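Local coordinates for protein FMN-dependent nitronate monooxygenase (Shewanella oneidensis, PDB 5LSM) that probably catalyses the FMN-dependent oxidation of propionate 3-nitronate by molecular oxygen to 3-oxopropanoate, a detoxifying reaction, at residues G22-A27 with S40-M45; A95-D100 with T309-L314; E127-H132 with K145-K150; N281-E286 with W317-L322. All blocks are in the same frame, centred on the assembly; numbering follows the deposited sequence.

Interaction 1. Residues G22-A27 with S40-M45; sequences GVQGSA and SLPCAM
From CB, the chain of Gln24 sets CG anti to the backbone N (chi1 173°), and a bend at chi2 swings its carboxamide towards the end of strand 39-42. CD lies 3.5 Å from Pro42 CD, where the amide and the proline ring cross obliquely. OE1 packs closer still, 3.2 Å from Pro42 CD, while accepting a hydrogen bond from Met20 N. NE2 grips two carbonyls: it donates to Ser40 O at 2.6 Å, nearly along the C=O axis, and to Gly25 O at 3.0 Å, approaching from above that carbonyl's plane. With an alanine here, all three bonds would be lost, and the turn before helix 26-35 would probably be held less firmly to the strand. Beside the amide, Leu41 CD1 rests 4.0 Å from CA of Gly25, the N-cap residue of that helix. All this belongs to the TIM barrel, Pro42 lying close to FMN and to Ala21, which binds it. Helix 48-59 meets Leu41 and Ser26, and Gln24 and Ser40 touch strand 15-17.

Interaction 2. Residues A95-D100 with T309-L314; sequences AEFNLD and TAAERL
Phe97 reaches from the last turn of its helix against two successive alanines of helix 301-313. Its CG is anti to the carbonyl carbon, and the ring's CE2 corner comes down 3.7 Å from Ala311 CB. Along the same ring side CD2 lies 4.3 Å from Ala310 CB, while Leu314 CD1 closes on CE2 from the helix end at 4.4 Å. All three methyls meet the ring obliquely. Next to it, Leu99 straddles Ala310: its CD1 is 3.7 Å from Ala310 CB and its CD2 4.1 Å from that same methyl. What brings two residues so close in sequence to bear on one helix is the Schellman motif between them. Asn98 takes a positive phi (56°) and its N bonds back to Ala95 O, turning the chain so that Leu99 again faces helix 301-313. Both Phe97 and Leu99 also touch Leu307, one turn earlier on that helix. No hydrogen bond or salt bridge joins the two segments. The contact is apolar, made by methyl groups against one corner of a ring and a leucine fork, so shape rather than bond direction fixes it, and the small alanines let Phe97 CA and Ala310 CA come within 7.0 Å.

Interaction 3. Residues E127-H132 with K145-K150; sequences EVVSFH and KSWGSK. With FMN (flavin mononucleotide), chain I.
The oddest feature is a lysine that curls back on its own chain: bends at chi2 and chi4 carry Lys150 NZ to Gly148 O, 3.1 Å away and nearly along the C=O axis. One water completes the arrangement, accepting from NZ and donating to both Gly148 O and Glu127 O, so it ties the ammonium group to the other segment. Glu127 O is gripped a second time, by Lys150 N at 2.9 Å, and Val129 N returns the favour to Lys150 O at 3.0 Å along an almost straight line. These two bonds flank the parallel bridge between Val128 and Lys150. Gly148, with a positive phi of 93° in a Schellman motif, turns the chain out of helix 138-145 and into this register. On the opposite side of the backbone from Val128, Val129 CG2 packs 4.0 Å from Ser149 CB and meets the edge of the Trp147 ring; Ser149 OG itself bonds to Pro126 O. At the far end of the strand, FMN O2 lies over one face of the His132 ring, 2.9 Å from His132 ND1, while NE2 bonds to His182 O. Strand 128-132, helix 138-145 and strand 150-155 thus form a beta-alpha-beta crossover, the repeating element of a TIM barrel, with the cofactor at the C-terminal end of the strand.

Interaction 4. Residues N281-E286 with W317-L322; sequences NRFMAE and WDFSPL
The N-cap of helix 282-287 docks here on the loop that follows helix 301-313. Asn281 is the cap, its CG held in the crowded position between N and the carbonyl carbon (chi1 54°). From there OD1 accepts from Met284 N at 3.2 Å, nearly along its C=O axis, while ND2 makes a weak, bent bond to Ser320 O at 2.8 Å. Replacing it with a leucine would remove both bonds and would probably leave the first helical turn uncapped and looser against the loop. A second weak bond runs from Phe283 N to Asp318 O, 3.3 Å apart. Beyond it Phe319 CD1 sits over one face of the Phe283 ring; the rings are tilted by 36°, and Phe283 CD1 comes 3.6 Å from Phe319 CE1. Arg282, extended from CG to NE, crosses Asp318 obliquely, its NE bridging to Glu286 OE2 at 3.0 Å within the guanidinium plane and its NH2 to Glu96 of helix 91-97. Asp318 OD2 lies near the guanidinium edge, 4.2 Å from Arg282 NH1, too far for a salt bridge. One amide thus bonds weakly across to the loop and, through OD1 on Met284 N, forms an asparagine N-cap.

How the interactions relate
Interactions 2 and 4 form one continuous patch, their centres 13 Å apart. Glu96 OE1 makes a salt bridge to Arg282 NH2 (2.8 Å), Glu312 OE2 probably hydrogen-bonds Ser320 OG (2.6 Å), and Phe319 packs against Phe97 and Ala311, so both segments of each are tied to the other. Interactions 1 and 3 belong to the parallel sheet of the barrel, about 16 Å apart between centres, and border the flavin: the side chain of Pro42 lies about 4 Å from FMN and His132 lines its pocket. Interaction 4 is less direct, with the Leu322 side chain about 8 Å from FMN, and interaction 2 lies away from the annotated sites, its centre about 41 Å from that of interaction 3.

Interaction 1. Residues G22-A27 with S40-M45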
loop_
_atom_site.group_PDB
_atom_site.type_symbol
_atom_site.label_atom_id
_atom_site.label_comp_id
_atom_site.label_asym_id
_atom_site.label_seq_id
_atom_site.Cartn_x
_atom_site.Cartn_y
_atom_site.Cartn_z
ATOM N N GLY A 22 -1.155 -11.975 -21.420
ATOM C CA GLY A 22 0.123 -11.929 -22.101
ATOM C C GLY A 22 1.138 -12.896 -21.541
ATOM O O GLY A 22 2.177 -13.120 -22.145
ATOM N N VAL A 23 0.862 -13.446 -20.367
ATOM C CA VAL A 23 1.773 -14.387 -19.746
ATOM C C VAL A 23 1.136 -15.746 -19.590
ATOM O O VAL A 23 1.749 -16.654 -19.049
ATOM C CB VAL A 23 2.238 -13.902 -18.353
ATOM C CG1 VAL A 23 3.124 -12.679 -18.492
ATOM C CG2 VAL A 23 1.048 -13.617 -17.428
ATOM N N GLN A 24 -0.102 -15.902 -20.034
ATOM C CA GLN A 24 -0.888 -17.013 -19.555
ATOM C C GLN A 24 -2.148 -17.299 -20.391
ATOM O O GLN A 24 -2.812 -16.378 -20.853
ATOM C CB GLN A 24 -1.227 -16.719 -18.101
ATOM C CG GLN A 24 -2.173 -17.684 -17.467
ATOM C CD GLN A 24 -3.586 -17.161 -17.403
ATOM O OE1 GLN A 24 -3.844 -16.041 -16.927
ATOM N NE2 GLN A 24 -4.524 -18.006 -17.797
ATOM N N GLY A 25 -2.456 -18.585 -20.569
ATOM C CA GLY A 25 -3.692 -19.035 -21.220
ATOM C C GLY A 25 -4.308 -20.308 -20.635
ATOM O O GLY A 25 -4.332 -20.502 -19.434
ATOM N N SER A 26 -4.832 -21.166 -21.498
ATOM C CA SER A 26 -5.581 -22.335 -21.075
ATOM C C SER A 26 -4.842 -23.259 -20.109
ATOM O O SER A 26 -5.464 -23.853 -19.204
ATOM C CB SER A 26 -6.024 -23.145 -22.299
ATOM O OG SER A 26 -4.980 -23.282 -23.254
ATOM N N ALA A 27 -3.543 -23.465 -20.326
ATOM C CA ALA A 27 -2.833 -24.504 -19.555
ATOM C C ALA A 27 -2.761 -24.178 -18.046
ATOM O O ALA A 27 -2.871 -25.087 -17.196
ATOM C CB ALA A 27 -1.450 -24.773 -20.132
ATOM N N SER A 40 -8.423 -19.043 -14.676
ATOM C CA SER A 40 -8.840 -17.821 -15.336
ATOM C C SER A 40 -8.165 -17.661 -16.686
ATOM O O SER A 40 -6.943 -17.844 -16.804
ATOM C CB SER A 40 -8.510 -16.605 -14.469
ATOM O OG SER A 40 -9.164 -16.670 -13.216
ATOM N N LEU A 41 -8.971 -17.327 -17.701
ATOM C CA LEU A 41 -8.475 -17.023 -19.041
ATOM C C LEU A 41 -8.534 -15.512 -19.254
ATOM O O LEU A 41 -9.619 -14.918 -19.244
ATOM C CB LEU A 41 -9.304 -17.754 -20.114
ATOM C CG LEU A 41 -8.889 -17.516 -21.575
ATOM C CD1 LEU A 41 -7.475 -17.971 -21.852
ATOM C CD2 LEU A 41 -9.837 -18.180 -22.564
ATOM N N PRO A 42 -7.358 -14.870 -19.331
ATOM C CA PRO A 42 -7.327 -13.457 -19.712
ATOM C C PRO A 42 -7.669 -13.301 -21.193
ATOM O O PRO A 42 -7.049 -13.949 -22.028
ATOM C CB PRO A 42 -5.880 -13.052 -19.434
ATOM C CG PRO A 42 -5.085 -14.319 -19.565
ATOM C CD PRO A 42 -6.005 -15.457 -19.227
ATOM N N CYS A 43 -8.701 -12.515 -21.493
ATOM C CA CYS A 43 -9.160 -12.334 -22.877
ATOM C C CYS A 43 -8.901 -10.965 -23.480
ATOM O O CYS A 43 -9.201 -10.757 -24.634
ATOM C CB CYS A 43 -10.648 -12.648 -22.981
ATOM S SG CYS A 43 -10.981 -14.332 -22.469
ATOM N N ALA A 44 -8.292 -10.049 -22.735
ATOM C CA ALA A 44 -8.132 -8.676 -23.222
ATOM C C ALA A 44 -7.358 -8.591 -24.552
ATOM O O ALA A 44 -7.619 -7.707 -25.364
ATOM C CB ALA A 44 -7.465 -7.807 -22.157
ATOM N N MET A 45 -6.382 -9.469 -24.751
ATOM C CA MET A 45 -5.542 -9.413 -25.946
ATOM C C MET A 45 -5.874 -10.474 -27.015
ATOM O O MET A 45 -5.109 -10.650 -27.951
ATOM C CB MET A 45 -4.074 -9.579 -25.561
ATOM C CG MET A 45 -3.562 -8.572 -24.558
ATOM S SD MET A 45 -1.868 -8.958 -24.081
ATOM C CE MET A 45 -1.367 -7.366 -23.422
#

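Interaction 2. Residues A95-D100 with T309-L314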
loop_
_atom_site.group_PDB
_atom_site.type_symbol
_atom_site.label_atom_id
_atom_site.label_comp_id
_atom_site.label_asym_id
_atom_site.label_seq_id
_atom_site.Cartn_x
_atom_site.Cartn_y
_atom_site.Cartn_z
ATOM N N ALA A 95 16.885 6.090 -32.016
ATOM C CA ALA A 95 18.259 6.261 -32.476
ATOM C C ALA A 95 19.231 5.240 -31.846
ATOM O O ALA A 95 19.985 4.573 -32.541
ATOM C CB ALA A 95 18.723 7.687 -32.192
ATOM N N GLU A 96 19.243 5.159 -30.523
ATOM C CA GLU A 96 20.147 4.240 -29.832
ATOM C C GLU A 96 20.005 2.826 -30.400
ATOM O O GLU A 96 20.971 2.233 -30.857
ATOM C CB GLU A 96 19.874 4.268 -28.327
ATOM C CG GLU A 96 20.584 3.180 -27.539
ATOM C CD GLU A 96 20.410 3.331 -26.046
ATOM O OE1 GLU A 96 19.693 4.266 -25.633
ATOM O OE2 GLU A 96 20.998 2.519 -25.290
ATOM N N PHE A 97 18.773 2.371 -30.522
ATOM C CA PHE A 97 18.485 0.993 -30.908
ATOM C C PHE A 97 18.279 0.818 -32.424
ATOM O O PHE A 97 17.918 -0.274 -32.878
ATOM C CB PHE A 97 17.235 0.495 -30.152
ATOM C CG PHE A 97 17.482 0.210 -28.702
ATOM C CD1 PHE A 97 17.314 1.205 -27.742
ATOM C CD2 PHE A 97 17.849 -1.063 -28.284
ATOM C CE1 PHE A 97 17.540 0.944 -26.401
ATOM C CE2 PHE A 97 18.094 -1.325 -26.944
ATOM C CZ PHE A 97 17.939 -0.317 -26.004
ATOM N N ASN A 98 18.475 1.887 -33.196
ATOM C CA ASN A 98 18.370 1.825 -34.658
ATOM C C ASN A 98 17.015 1.284 -35.122
ATOM O O ASN A 98 16.945 0.346 -35.911
ATOM C CB ASN A 98 19.505 0.974 -35.236
ATOM C CG ASN A 98 19.861 1.351 -36.674
ATOM O OD1 ASN A 98 19.189 2.159 -37.324
ATOM N ND2 ASN A 98 20.931 0.759 -37.174
ATOM N N LEU A 99 15.942 1.895 -34.637
ATOM C CA LEU A 99 14.594 1.435 -34.941
ATOM C C LEU A 99 13.847 2.478 -35.723
ATOM O O LEU A 99 13.853 3.650 -35.364
ATOM C CB LEU A 99 13.832 1.139 -33.658
ATOM C CG LEU A 99 14.253 -0.157 -32.988
ATOM C CD1 LEU A 99 13.914 -0.109 -31.509
ATOM C CD2 LEU A 99 13.598 -1.350 -33.677
ATOM N N ASP A 100 13.140 2.018 -36.750
ATOM C CA ASP A 100 12.269 2.856 -37.566
ATOM C C ASP A 100 10.818 2.496 -37.231
ATOM O O ASP A 100 10.293 1.517 -37.762
ATOM C CB ASP A 100 12.579 2.603 -39.056
ATOM C CG ASP A 100 11.621 3.313 -40.002
ATOM O OD1 ASP A 100 10.756 4.087 -39.530
ATOM O OD2 ASP A 100 11.730 3.072 -41.231
ATOM N N THR A 309 10.887 -5.124 -28.182
ATOM C CA THR A 309 11.348 -6.242 -28.995
ATOM C C THR A 309 12.846 -6.207 -29.202
ATOM O O THR A 309 13.526 -7.219 -29.008
ATOM C CB THR A 309 10.692 -6.231 -30.379
ATOM O OG1 THR A 309 9.275 -6.262 -30.219
ATOM C CG2 THR A 309 11.159 -7.439 -31.215
ATOM N N ALA A 310 13.344 -5.044 -29.622
ATOM C CA ALA A 310 14.778 -4.851 -29.879
ATOM C C ALA A 310 15.606 -5.080 -28.623
ATOM O O ALA A 310 16.650 -5.722 -28.677
ATOM C CB ALA A 310 15.042 -3.449 -30.414
ATOM N N ALA A 311 15.174 -4.504 -27.502
ATOM C CA ALA A 311 15.995 -4.529 -26.295
ATOM C C ALA A 311 15.964 -5.920 -25.652
ATOM O O ALA A 311 16.997 -6.422 -25.211
ATOM C CB ALA A 311 15.539 -3.455 -25.321
ATOM N N GLU A 312 14.806 -6.578 -25.718
ATOM C CA GLU A 312 14.695 -7.988 -25.291
ATOM C C GLU A 312 15.571 -8.897 -26.147
ATOM O O GLU A 312 16.288 -9.724 -25.615
ATOM C CB GLU A 312 13.235 -8.487 -25.304
ATOM C CG GLU A 312 12.403 -7.966 -24.137
ATOM C CD GLU A 312 11.019 -8.598 -24.033
ATOM O OE1 GLU A 312 10.785 -9.658 -24.647
ATOM O OE2 GLU A 312 10.166 -8.047 -23.299
ATOM N N ARG A 313 15.584 -8.686 -27.461
ATOM C CA ARG A 313 16.436 -9.501 -28.335
ATOM C C ARG A 313 17.913 -9.445 -27.901
ATOM O O ARG A 313 18.609 -10.447 -27.970
ATOM C CB ARG A 313 16.284 -9.103 -29.810
ATOM N N LEU A 314 18.344 -8.309 -27.353
ATOM C CA LEU A 314 19.702 -8.175 -26.823
ATOM C C LEU A 314 19.794 -8.502 -25.337
ATOM O O LEU A 314 20.792 -8.198 -24.699
ATOM C CB LEU A 314 20.213 -6.755 -27.044
ATOM C CG LEU A 314 20.152 -6.218 -28.476
ATOM C CD1 LEU A 314 20.380 -4.715 -28.484
ATOM C CD2 LEU A 314 21.170 -6.915 -29.364
#

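Interaction 3. Residues E127-H132 with K145-K150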
loop_
_atom_site.group_PDB
_atom_site.type_symbol
_atom_site.label_atom_id
_atom_site.label_comp_id
_atom_site.label_asym_id
_atom_site.label_seq_id
_atom_site.Cartn_x
_atom_site.Cartn_y
_atom_site.Cartn_z
ATOM N N GLU A 127 -18.601 -20.088 -16.045
ATOM C CA GLU A 127 -19.115 -20.054 -14.693
ATOM C C GLU A 127 -18.923 -18.663 -14.109
ATOM O O GLU A 127 -19.820 -18.102 -13.472
ATOM C CB GLU A 127 -18.426 -21.123 -13.843
ATOM C CG GLU A 127 -18.798 -22.560 -14.239
ATOM C CD GLU A 127 -18.251 -22.981 -15.612
ATOM O OE1 GLU A 127 -17.219 -22.423 -16.069
ATOM O OE2 GLU A 127 -18.845 -23.882 -16.239
ATOM N N VAL A 128 -17.778 -18.054 -14.385
ATOM C CA VAL A 128 -17.636 -16.658 -14.047
ATOM C C VAL A 128 -17.009 -15.829 -15.151
ATOM O O VAL A 128 -16.217 -16.328 -15.954
ATOM C CB VAL A 128 -16.994 -16.406 -12.634
ATOM C CG1 VAL A 128 -16.998 -17.655 -11.758
ATOM C CG2 VAL A 128 -15.614 -15.811 -12.737
ATOM N N VAL A 129 -17.496 -14.592 -15.241
ATOM C CA VAL A 129 -16.987 -13.576 -16.130
ATOM C C VAL A 129 -16.500 -12.389 -15.266
ATOM O O VAL A 129 -17.251 -11.829 -14.450
ATOM C CB VAL A 129 -18.109 -13.074 -17.057
ATOM C CG1 VAL A 129 -17.633 -11.904 -17.906
ATOM C CG2 VAL A 129 -18.629 -14.199 -17.934
ATOM N N SER A 130 -15.231 -12.046 -15.412
ATOM C CA SER A 130 -14.648 -11.013 -14.601
ATOM C C SER A 130 -14.347 -9.863 -15.530
ATOM O O SER A 130 -14.097 -10.070 -16.712
ATOM C CB SER A 130 -13.375 -11.514 -13.896
ATOM O OG SER A 130 -12.445 -12.040 -14.837
ATOM N N PHE A 131 -14.389 -8.650 -14.992
ATOM C CA PHE A 131 -14.119 -7.452 -15.771
ATOM C C PHE A 131 -13.077 -6.631 -15.044
ATOM O O PHE A 131 -13.063 -6.606 -13.818
ATOM C CB PHE A 131 -15.401 -6.625 -15.964
ATOM C CG PHE A 131 -16.341 -7.213 -16.956
ATOM C CD1 PHE A 131 -16.015 -7.237 -18.299
ATOM C CD2 PHE A 131 -17.500 -7.831 -16.545
ATOM C CE1 PHE A 131 -16.849 -7.835 -19.219
ATOM C CE2 PHE A 131 -18.359 -8.396 -17.469
ATOM C CZ PHE A 131 -18.032 -8.397 -18.808
ATOM N N HIS A 132 -12.175 -6.024 -15.814
ATOM C CA HIS A 132 -11.286 -4.962 -15.329
ATOM C C HIS A 132 -11.735 -3.575 -15.849
ATOM O O HIS A 132 -12.141 -3.431 -17.012
ATOM C CB HIS A 132 -9.861 -5.254 -15.804
ATOM C CG HIS A 132 -8.811 -5.002 -14.775
ATOM N ND1 HIS A 132 -8.864 -5.541 -13.511
ATOM C CD2 HIS A 132 -7.638 -4.330 -14.847
ATOM C CE1 HIS A 132 -7.778 -5.204 -12.843
ATOM N NE2 HIS A 132 -7.025 -4.451 -13.624
ATOM N N LYS A 145 -25.612 -12.665 -17.476
ATOM C CA LYS A 145 -26.267 -13.288 -16.320
ATOM C C LYS A 145 -27.189 -14.413 -16.779
ATOM O O LYS A 145 -27.446 -15.344 -16.039
ATOM C CB LYS A 145 -27.092 -12.264 -15.539
ATOM C CG LYS A 145 -26.287 -11.148 -14.895
ATOM C CD LYS A 145 -26.046 -11.401 -13.416
ATOM C CE LYS A 145 -25.323 -10.231 -12.758
ATOM N NZ LYS A 145 -26.279 -9.250 -12.182
ATOM N N SER A 146 -27.712 -14.286 -17.996
ATOM C CA SER A 146 -28.680 -15.222 -18.524
ATOM C C SER A 146 -28.030 -16.492 -19.067
ATOM O O SER A 146 -28.726 -17.403 -19.502
ATOM C CB SER A 146 -29.505 -14.555 -19.620
ATOM O OG SER A 146 -28.801 -14.561 -20.834
ATOM N N TRP A 147 -26.700 -16.547 -19.041
ATOM C CA TRP A 147 -25.961 -17.806 -19.213
ATOM C C TRP A 147 -25.831 -18.596 -17.914
ATOM O O TRP A 147 -25.341 -19.710 -17.924
ATOM C CB TRP A 147 -24.555 -17.538 -19.729
ATOM C CG TRP A 147 -24.491 -16.694 -20.926
ATOM C CD1 TRP A 147 -25.412 -16.612 -21.917
ATOM C CD2 TRP A 147 -23.409 -15.839 -21.309
ATOM N NE1 TRP A 147 -24.975 -15.767 -22.899
ATOM C CE2 TRP A 147 -23.745 -15.280 -22.554
ATOM C CE3 TRP A 147 -22.184 -15.497 -20.718
ATOM C CZ2 TRP A 147 -22.915 -14.381 -23.217
ATOM C CZ3 TRP A 147 -21.352 -14.627 -21.378
ATOM C CH2 TRP A 147 -21.726 -14.059 -22.611
ATOM N N GLY A 148 -26.219 -18.009 -16.795
ATOM C CA GLY A 148 -25.903 -18.580 -15.488
ATOM C C GLY A 148 -24.613 -18.042 -14.878
ATOM O O GLY A 148 -24.311 -18.328 -13.717
ATOM N N SER A 149 -23.860 -17.260 -15.660
ATOM C CA SER A 149 -22.535 -16.786 -15.264
ATOM C C SER A 149 -22.643 -15.845 -14.084
ATOM O O SER A 149 -23.547 -15.025 -14.024
ATOM C CB SER A 149 -21.875 -16.049 -16.409
ATOM O OG SER A 149 -21.847 -16.847 -17.570
ATOM N N LYS A 150 -21.767 -16.022 -13.107
ATOM C CA LYS A 150 -21.590 -15.017 -12.074
ATOM C C LYS A 150 -20.691 -13.951 -12.628
ATOM O O LYS A 150 -19.749 -14.245 -13.366
ATOM C CB LYS A 150 -20.942 -15.616 -10.821
ATOM C CG LYS A 150 -21.669 -16.813 -10.259
ATOM C CD LYS A 150 -23.077 -16.455 -9.820
ATOM C CE LYS A 150 -23.862 -17.706 -9.437
ATOM N NZ LYS A 150 -23.980 -18.626 -10.611
HETATM N N1 FMN I . -6.247 -8.308 -14.099
HETATM C C2 FMN I . -7.210 -8.358 -15.065
HETATM O O2 FMN I . -8.399 -8.088 -14.761
HETATM N N3 FMN I . -6.929 -8.665 -16.348
HETATM C C4 FMN I . -5.681 -8.951 -16.748
HETATM O O4 FMN I . -5.419 -9.223 -17.933
HETATM C C4A FMN I . -4.592 -8.904 -15.753
HETATM N N5 FMN I . -3.340 -9.210 -16.099
HETATM C C5A FMN I . -2.350 -9.241 -15.191
HETATM C C6 FMN I . -1.077 -9.596 -15.630
HETATM C C7 FMN I . -0.021 -9.661 -14.744
HETATM C C7M FMN I . 1.341 -10.022 -15.279
HETATM C C8 FMN I . -0.252 -9.340 -13.306
HETATM C C8M FMN I . 0.909 -9.397 -12.338
HETATM C C9 FMN I . -1.531 -8.977 -12.859
HETATM C C9A FMN I . -2.609 -8.911 -13.757
HETATM N N10 FMN I . -3.949 -8.594 -13.368
HETATM C C10 FMN I . -4.948 -8.571 -14.365
HETATM C "C1'" FMN I . -4.310 -8.221 -11.988
HETATM C "C2'" FMN I . -4.652 -9.440 -11.148
HETATM O "O2'" FMN I . -6.002 -9.844 -11.441
HETATM C "C3'" FMN I . -4.512 -9.137 -9.650
HETATM O "O3'" FMN I . -5.152 -7.892 -9.349
HETATM C "C4'" FMN I . -3.065 -9.022 -9.166
HETATM O "O4'" FMN I . -2.172 -9.929 -9.824
HETATM C "C5'" FMN I . -3.049 -9.259 -7.665
HETATM O "O5'" FMN I . -1.767 -8.984 -7.105
HETATM P P FMN I . -0.553 -10.039 -7.083
HETATM O O1P FMN I . -1.150 -11.421 -6.938
HETATM O O2P FMN I . 0.246 -9.592 -5.886
HETATM O O3P FMN I . 0.091 -9.794 -8.401
HETATM O O HOH W 1 -22.059 -19.432 -12.538
#

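Interaction 4. Residues N281-E286 with W317-L322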
loop_
_atom_site.group_PDB
_atom_site.type_symbol
_atom_site.label_atom_id
_atom_site.label_comp_id
_atom_site.label_asym_id
_atom_site.label_seq_id
_atom_site.Cartn_x
_atom_site.Cartn_y
_atom_site.Cartn_z
ATOM N N ASN A 281 12.437 -0.449 -14.283
ATOM C CA ASN A 281 13.485 -0.550 -15.291
ATOM C C ASN A 281 13.962 0.827 -15.794
ATOM O O ASN A 281 13.536 1.868 -15.273
ATOM C CB ASN A 281 13.052 -1.474 -16.449
ATOM C CG ASN A 281 11.718 -1.076 -17.094
ATOM O OD1 ASN A 281 11.364 0.077 -17.177
ATOM N ND2 ASN A 281 11.028 -2.051 -17.631
ATOM N N ARG A 282 14.917 0.827 -16.726
ATOM C CA ARG A 282 15.547 2.063 -17.197
ATOM C C ARG A 282 14.491 3.016 -17.748
ATOM O O ARG A 282 14.497 4.223 -17.448
ATOM C CB ARG A 282 16.588 1.748 -18.288
ATOM C CG ARG A 282 17.271 2.971 -18.914
ATOM C CD ARG A 282 18.062 2.566 -20.155
ATOM N NE ARG A 282 18.490 3.704 -20.968
ATOM C CZ ARG A 282 18.913 3.606 -22.233
ATOM N NH1 ARG A 282 18.974 2.422 -22.832
ATOM N NH2 ARG A 282 19.240 4.702 -22.920
ATOM N N PHE A 283 13.602 2.471 -18.575
ATOM C CA PHE A 283 12.578 3.275 -19.229
ATOM C C PHE A 283 11.742 4.005 -18.157
ATOM O O PHE A 283 11.583 5.224 -18.213
ATOM C CB PHE A 283 11.719 2.381 -20.146
ATOM C CG PHE A 283 10.709 3.128 -20.979
ATOM C CD1 PHE A 283 11.036 4.325 -21.609
ATOM C CD2 PHE A 283 9.439 2.615 -21.157
ATOM C CE1 PHE A 283 10.104 5.004 -22.371
ATOM C CE2 PHE A 283 8.497 3.301 -21.893
ATOM C CZ PHE A 283 8.829 4.497 -22.500
ATOM N N MET A 284 11.360 3.292 -17.098
ATOM C CA MET A 284 10.573 3.908 -16.037
ATOM C C MET A 284 11.396 4.928 -15.255
ATOM O O MET A 284 10.896 6.013 -14.935
ATOM C CB MET A 284 10.018 2.862 -15.083
ATOM C CG MET A 284 9.054 1.862 -15.706
ATOM S SD MET A 284 8.840 0.454 -14.600
ATOM C CE MET A 284 8.713 -0.897 -15.774
ATOM N N ALA A 285 12.647 4.591 -14.947
ATOM C CA ALA A 285 13.514 5.506 -14.203
ATOM C C ALA A 285 13.806 6.810 -14.973
ATOM O O ALA A 285 13.856 7.880 -14.370
ATOM C CB ALA A 285 14.804 4.820 -13.814
ATOM N N GLU A 286 13.934 6.731 -16.300
ATOM C CA GLU A 286 14.375 7.890 -17.095
ATOM C C GLU A 286 13.210 8.722 -17.570
ATOM O O GLU A 286 13.357 9.914 -17.746
ATOM C CB GLU A 286 15.214 7.454 -18.305
ATOM C CG GLU A 286 16.567 6.886 -17.921
ATOM C CD GLU A 286 17.349 6.368 -19.116
ATOM O OE1 GLU A 286 16.822 6.411 -20.245
ATOM O OE2 GLU A 286 18.485 5.881 -18.923
ATOM N N TRP A 317 16.139 -6.038 -20.206
ATOM C CA TRP A 317 14.740 -5.880 -19.827
ATOM C C TRP A 317 14.318 -4.408 -19.723
ATOM O O TRP A 317 13.226 -4.109 -19.251
ATOM C CB TRP A 317 14.400 -6.693 -18.557
ATOM C CG TRP A 317 15.101 -6.317 -17.254
ATOM C CD1 TRP A 317 15.110 -5.097 -16.658
ATOM C CD2 TRP A 317 15.705 -7.223 -16.305
ATOM N NE1 TRP A 317 15.746 -5.168 -15.435
ATOM C CE2 TRP A 317 16.103 -6.464 -15.191
ATOM C CE3 TRP A 317 15.968 -8.591 -16.308
ATOM C CZ2 TRP A 317 16.784 -7.016 -14.109
ATOM C CZ3 TRP A 317 16.653 -9.143 -15.227
ATOM C CH2 TRP A 317 17.049 -8.352 -14.144
ATOM N N ASP A 318 15.113 -3.524 -20.337
ATOM C CA ASP A 318 15.001 -2.064 -20.153
ATOM C C ASP A 318 13.688 -1.468 -20.671
ATOM O O ASP A 318 13.284 -0.402 -20.228
ATOM C CB ASP A 318 16.190 -1.329 -20.827
ATOM C CG ASP A 318 17.563 -1.678 -20.191
ATOM O OD1 ASP A 318 17.630 -2.635 -19.387
ATOM O OD2 ASP A 318 18.580 -1.021 -20.529
ATOM N N PHE A 319 13.036 -2.120 -21.626
ATOM C CA PHE A 319 11.814 -1.564 -22.212
ATOM C C PHE A 319 10.644 -2.551 -22.126
ATOM O O PHE A 319 9.760 -2.551 -22.973
ATOM C CB PHE A 319 12.071 -1.118 -23.663
ATOM C CG PHE A 319 12.973 0.078 -23.773
ATOM C CD1 PHE A 319 12.451 1.360 -23.737
ATOM C CD2 PHE A 319 14.347 -0.077 -23.790
ATOM C CE1 PHE A 319 13.280 2.464 -23.762
ATOM C CE2 PHE A 319 15.188 1.019 -23.808
ATOM C CZ PHE A 319 14.652 2.290 -23.802
ATOM N N SER A 320 10.639 -3.380 -21.086
ATOM C CA SER A 320 9.607 -4.403 -20.937
ATOM C C SER A 320 8.598 -4.023 -19.837
ATOM O O SER A 320 8.981 -3.482 -18.804
ATOM C CB SER A 320 10.244 -5.749 -20.616
ATOM O OG SER A 320 11.043 -6.215 -21.688
ATOM N N PRO A 321 7.305 -4.309 -20.061
ATOM C CA PRO A 321 6.325 -4.289 -18.985
ATOM C C PRO A 321 6.450 -5.529 -18.087
ATOM O O PRO A 321 5.956 -6.604 -18.419
ATOM C CB PRO A 321 4.994 -4.284 -19.737
ATOM C CG PRO A 321 5.279 -5.066 -20.967
ATOM C CD PRO A 321 6.692 -4.680 -21.349
ATOM N N LEU A 322 7.136 -5.372 -16.964
ATOM C CA LEU A 322 7.475 -6.485 -16.115
ATOM C C LEU A 322 6.479 -6.518 -14.964
ATOM O O LEU A 322 6.804 -6.197 -13.835
ATOM C CB LEU A 322 8.893 -6.300 -15.586
ATOM C CG LEU A 322 10.039 -6.282 -16.595
ATOM C CD1 LEU A 322 11.302 -5.781 -15.915
ATOM C CD2 LEU A 322 10.262 -7.683 -17.141
#